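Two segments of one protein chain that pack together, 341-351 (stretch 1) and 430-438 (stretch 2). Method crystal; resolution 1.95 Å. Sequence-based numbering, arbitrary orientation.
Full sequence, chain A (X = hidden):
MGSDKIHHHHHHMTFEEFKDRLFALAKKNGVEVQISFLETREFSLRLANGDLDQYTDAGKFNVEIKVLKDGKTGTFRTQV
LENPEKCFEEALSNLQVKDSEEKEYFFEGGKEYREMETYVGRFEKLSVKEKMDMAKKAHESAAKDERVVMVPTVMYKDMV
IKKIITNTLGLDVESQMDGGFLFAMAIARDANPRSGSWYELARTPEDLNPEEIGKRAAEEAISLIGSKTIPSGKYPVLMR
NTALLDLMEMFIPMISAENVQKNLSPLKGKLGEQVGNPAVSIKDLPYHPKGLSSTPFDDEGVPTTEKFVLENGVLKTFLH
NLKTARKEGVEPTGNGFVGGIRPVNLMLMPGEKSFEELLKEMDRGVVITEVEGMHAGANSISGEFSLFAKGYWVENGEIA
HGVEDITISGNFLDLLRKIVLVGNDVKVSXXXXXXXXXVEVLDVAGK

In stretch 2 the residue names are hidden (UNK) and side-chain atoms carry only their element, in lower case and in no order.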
# COMPACT_ATOMS: atom_id res chain seq x y z
N ILE A 341 -12.05 -5.29 -12.82
CA ILE A 341 -12.71 -6.55 -13.11
C ILE A 341 -11.87 -7.69 -12.52
O ILE A 341 -10.67 -7.79 -12.78
CB ILE A 341 -12.88 -6.72 -14.63
CG1 ILE A 341 -13.83 -5.63 -15.16
CG2 ILE A 341 -13.37 -8.09 -14.96
CD1 ILE A 341 -13.77 -5.42 -16.65
N ARG A 342 -12.49 -8.53 -11.71
CA ARG A 342 -11.80 -9.70 -11.21
C ARG A 342 -12.72 -10.90 -10.99
O ARG A 342 -13.91 -10.75 -10.85
CB ARG A 342 -11.00 -9.38 -9.93
CG ARG A 342 -11.84 -9.15 -8.71
CD ARG A 342 -11.02 -9.08 -7.39
NE ARG A 342 -11.80 -8.49 -6.29
CZ ARG A 342 -12.76 -9.09 -5.59
NH1 ARG A 342 -13.12 -10.37 -5.85
NH2 ARG A 342 -13.37 -8.41 -4.64
N PRO A 343 -12.13 -12.10 -10.97
CA PRO A 343 -12.84 -13.30 -10.58
C PRO A 343 -13.17 -13.24 -9.10
O PRO A 343 -12.59 -12.45 -8.36
CB PRO A 343 -11.82 -14.44 -10.85
CG PRO A 343 -10.53 -13.82 -10.93
CD PRO A 343 -10.70 -12.36 -11.22
N VAL A 344 -14.10 -14.09 -8.68
CA VAL A 344 -14.44 -14.17 -7.27
C VAL A 344 -13.46 -15.19 -6.66
O VAL A 344 -12.61 -14.83 -5.87
CB VAL A 344 -15.94 -14.53 -7.06
CG1 VAL A 344 -16.26 -14.68 -5.61
CG2 VAL A 344 -16.86 -13.44 -7.70
N ASN A 345 -13.61 -16.45 -7.03
CA ASN A 345 -12.61 -17.47 -6.72
C ASN A 345 -12.09 -18.01 -8.04
O ASN A 345 -12.85 -18.56 -8.82
CB ASN A 345 -13.21 -18.61 -5.94
CG ASN A 345 -13.75 -18.18 -4.56
OD1 ASN A 345 -12.98 -18.03 -3.61
ND2 ASN A 345 -15.10 -18.03 -4.45
N LEU A 346 -10.82 -17.81 -8.30
CA LEU A 346 -10.26 -18.30 -9.55
C LEU A 346 -9.62 -19.66 -9.27
O LEU A 346 -8.57 -19.70 -8.67
CB LEU A 346 -9.23 -17.34 -10.13
CG LEU A 346 -8.70 -17.73 -11.54
CD1 LEU A 346 -9.80 -17.59 -12.56
CD2 LEU A 346 -7.52 -16.91 -11.90
N MET A 347 -10.22 -20.73 -9.81
CA MET A 347 -9.86 -22.09 -9.49
C MET A 347 -9.31 -22.87 -10.67
O MET A 347 -10.00 -23.06 -11.66
CB MET A 347 -11.07 -22.84 -8.93
CG MET A 347 -10.78 -24.27 -8.54
SD MET A 347 -12.09 -24.98 -7.59
CE MET A 347 -11.48 -26.61 -7.27
N LEU A 348 -8.13 -23.43 -10.49
CA LEU A 348 -7.62 -24.45 -11.40
C LEU A 348 -8.19 -25.79 -10.96
O LEU A 348 -8.03 -26.19 -9.81
CB LEU A 348 -6.08 -24.51 -11.39
CG LEU A 348 -5.51 -25.69 -12.22
CD1 LEU A 348 -5.59 -25.29 -13.63
CD2 LEU A 348 -4.09 -25.99 -11.89
N MET A 349 -8.86 -26.46 -11.89
CA MET A 349 -9.59 -27.63 -11.59
C MET A 349 -8.63 -28.80 -11.39
O MET A 349 -7.76 -29.01 -12.22
CB MET A 349 -10.58 -27.90 -12.71
CG MET A 349 -11.63 -26.80 -12.93
SD MET A 349 -12.55 -26.24 -11.45
CE MET A 349 -13.53 -27.60 -11.10
N PRO A 350 -8.81 -29.60 -10.31
CA PRO A 350 -7.89 -30.71 -10.05
C PRO A 350 -8.08 -31.87 -11.00
O PRO A 350 -9.18 -32.05 -11.53
CB PRO A 350 -8.26 -31.16 -8.61
CG PRO A 350 -9.69 -30.88 -8.49
CD PRO A 350 -9.87 -29.56 -9.29
N GLY A 351 -7.01 -32.63 -11.18
CA GLY A 351 -7.09 -33.93 -11.78
C GLY A 351 -7.06 -34.97 -10.68
O GLY A 351 -7.50 -34.69 -9.58
N UNK A 430 -6.69 -16.33 -1.20
CA UNK A 430 -7.61 -15.21 -1.09
C UNK A 430 -8.55 -15.09 -2.26
O UNK A 430 -9.75 -14.90 -2.06
o UNK A 430 -6.00 -11.45 0.05
c UNK A 430 -6.83 -13.89 -0.94
c UNK A 430 -6.11 -13.83 0.40
c UNK A 430 -5.77 -12.40 0.81
n UNK A 430 -5.26 -12.26 2.02
N UNK A 431 -7.99 -15.18 -3.46
CA UNK A 431 -8.76 -15.05 -4.68
C UNK A 431 -8.48 -16.19 -5.68
O UNK A 431 -9.02 -16.20 -6.77
n UNK A 431 -7.88 -10.99 -2.87
c UNK A 431 -8.40 -12.56 -4.33
c UNK A 431 -7.36 -11.95 -3.72
n UNK A 431 -9.55 -11.97 -3.83
c UNK A 431 -9.21 -11.02 -2.97
c UNK A 431 -8.44 -13.69 -5.32
N UNK A 432 -7.60 -17.10 -5.31
CA UNK A 432 -7.20 -18.22 -6.15
C UNK A 432 -7.32 -19.51 -5.35
O UNK A 432 -7.28 -19.53 -4.11
c UNK A 432 -5.65 -16.86 -7.63
o UNK A 432 -4.85 -17.86 -5.63
c UNK A 432 -5.77 -18.05 -6.70
N UNK A 433 -7.55 -20.60 -6.08
CA UNK A 433 -7.66 -21.94 -5.55
C UNK A 433 -7.02 -22.89 -6.52
O UNK A 433 -7.27 -22.78 -7.73
c UNK A 433 -9.12 -22.33 -5.48
c UNK A 433 -9.88 -21.32 -4.57
c UNK A 433 -11.35 -21.69 -4.45
c UNK A 433 -9.28 -23.80 -5.07
N UNK A 434 -6.20 -23.80 -6.03
CA UNK A 434 -5.43 -24.64 -6.94
C UNK A 434 -4.82 -25.83 -6.28
O UNK A 434 -4.49 -25.76 -5.11
c UNK A 434 -4.30 -23.82 -7.62
N UNK A 435 -4.60 -26.89 -7.08
CA UNK A 435 -3.75 -28.02 -6.69
C UNK A 435 -2.33 -27.81 -7.17
O UNK A 435 -2.01 -26.78 -7.72
c UNK A 435 -4.41 -29.18 -7.42
c UNK A 435 -4.81 -28.56 -8.72
c UNK A 435 -5.18 -27.12 -8.41
N UNK A 436 -1.46 -28.75 -6.90
CA UNK A 436 -0.14 -28.78 -7.47
C UNK A 436 -0.29 -29.19 -8.96
O UNK A 436 -1.29 -29.78 -9.33
c UNK A 436 0.74 -29.77 -6.72
o UNK A 436 0.78 -29.49 -5.33
N UNK A 437 0.68 -28.80 -9.78
CA UNK A 437 0.78 -29.19 -11.19
C UNK A 437 2.19 -29.59 -11.55
O UNK A 437 3.20 -29.16 -10.91
c UNK A 437 1.31 -26.81 -12.03
c UNK A 437 0.36 -28.04 -12.15
c UNK A 437 -1.09 -27.65 -11.91
N UNK A 438 2.27 -30.45 -12.57
CA UNK A 438 3.50 -30.78 -13.26
C UNK A 438 3.62 -30.01 -14.58
O UNK A 438 2.77 -30.13 -15.49
c UNK A 438 6.13 -32.26 -13.58
c UNK A 438 4.77 -34.20 -14.53
c UNK A 438 4.82 -32.69 -14.30
c UNK A 438 3.58 -32.29 -13.51
O HOH W 1 -12.26 -16.00 -2.02

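Position 430 carries three carbons in an unbranched run, the third bearing one oxygen and one nitrogen: a primary amide two methylenes from the backbone, hence glutamine, Q430. Its CA-to-CB bond points away from stretch 1 and the side chain is exposed, a setting that suits a polar amide. The backbone does the work here, since the oxygen (O) of water 1 lies 2.7 Å from Q430 O and 2.7 Å from N345 OD1, linking the two stretches.

At 431 one carbon leads to a five-membered ring of three carbons and two nitrogens, and a ring nitrogen faces R342; this is histidine, H431. Its ND1 comes within 4.4 Å of R342 NH1, at an oblique angle and too far for a hydrogen bond. The residue is partly exposed, yet much of its surface is covered by stretch 1, and its main chain accepts a hydrogen bond from L346 N to H431 O (2.9 Å).

Position 432 has one carbon bearing an oxygen and a carbon, with the methyl carbon near L346: the beta-branched pattern of threonine. T432 shares a sheet face with L346; its CG2 lies 4.4 Å from L346 CB, while its hydroxyl is hydrogen-bonded elsewhere in the structure. Beta branching suits an extended strand.

Four carbons at 433, forked at the first with one arm two carbons long, meet M347 and N345 and spell isoleucine. I433 lies beside M347 on the other face, CG2 3.8 Å from M347 CG, and its longer arm reaches N345, with CD1 3.9 Å from N345 CB. The fork lets one residue touch two neighbours.

A single carbon at 434, meeting L348, means alanine. Buried A434 offers one methyl, its CB 4.2 Å from L348 CB.

At 435 three carbons close a ring onto the backbone nitrogen, and the ring lies against L348 and P350: proline. With no N-H to donate, P435 makes apolar contacts, CD 3.8 Å from L348 CD2 and CG 4.3 Å from P350 CB.

Position 436 has one carbon and one oxygen, serine. S436 points away, and its hydroxyl is satisfied elsewhere.

Three carbons at 437, branched at the first, with one meeting L348, give valine. Beta-branched V437 suits its strand, and its apolar CG1 lies 3.4 Å from L348 CD2. At 438, four carbons forked at the second, out of reach of stretch 1, give leucine; L438 is buried, as suits an apolar strand residue.

The contact is a parallel pairing of strands. I433 N donates to L346 O (2.9 Å) and L348 N to I433 O (3.0 Å), continuing the ladder begun at H431. Around this backbone frame, M347 packs with I433, while L348 gathers A434, P435 and V437 into an apolar cluster.

Stretch 2, residues 430-438: QHTIAPSVL
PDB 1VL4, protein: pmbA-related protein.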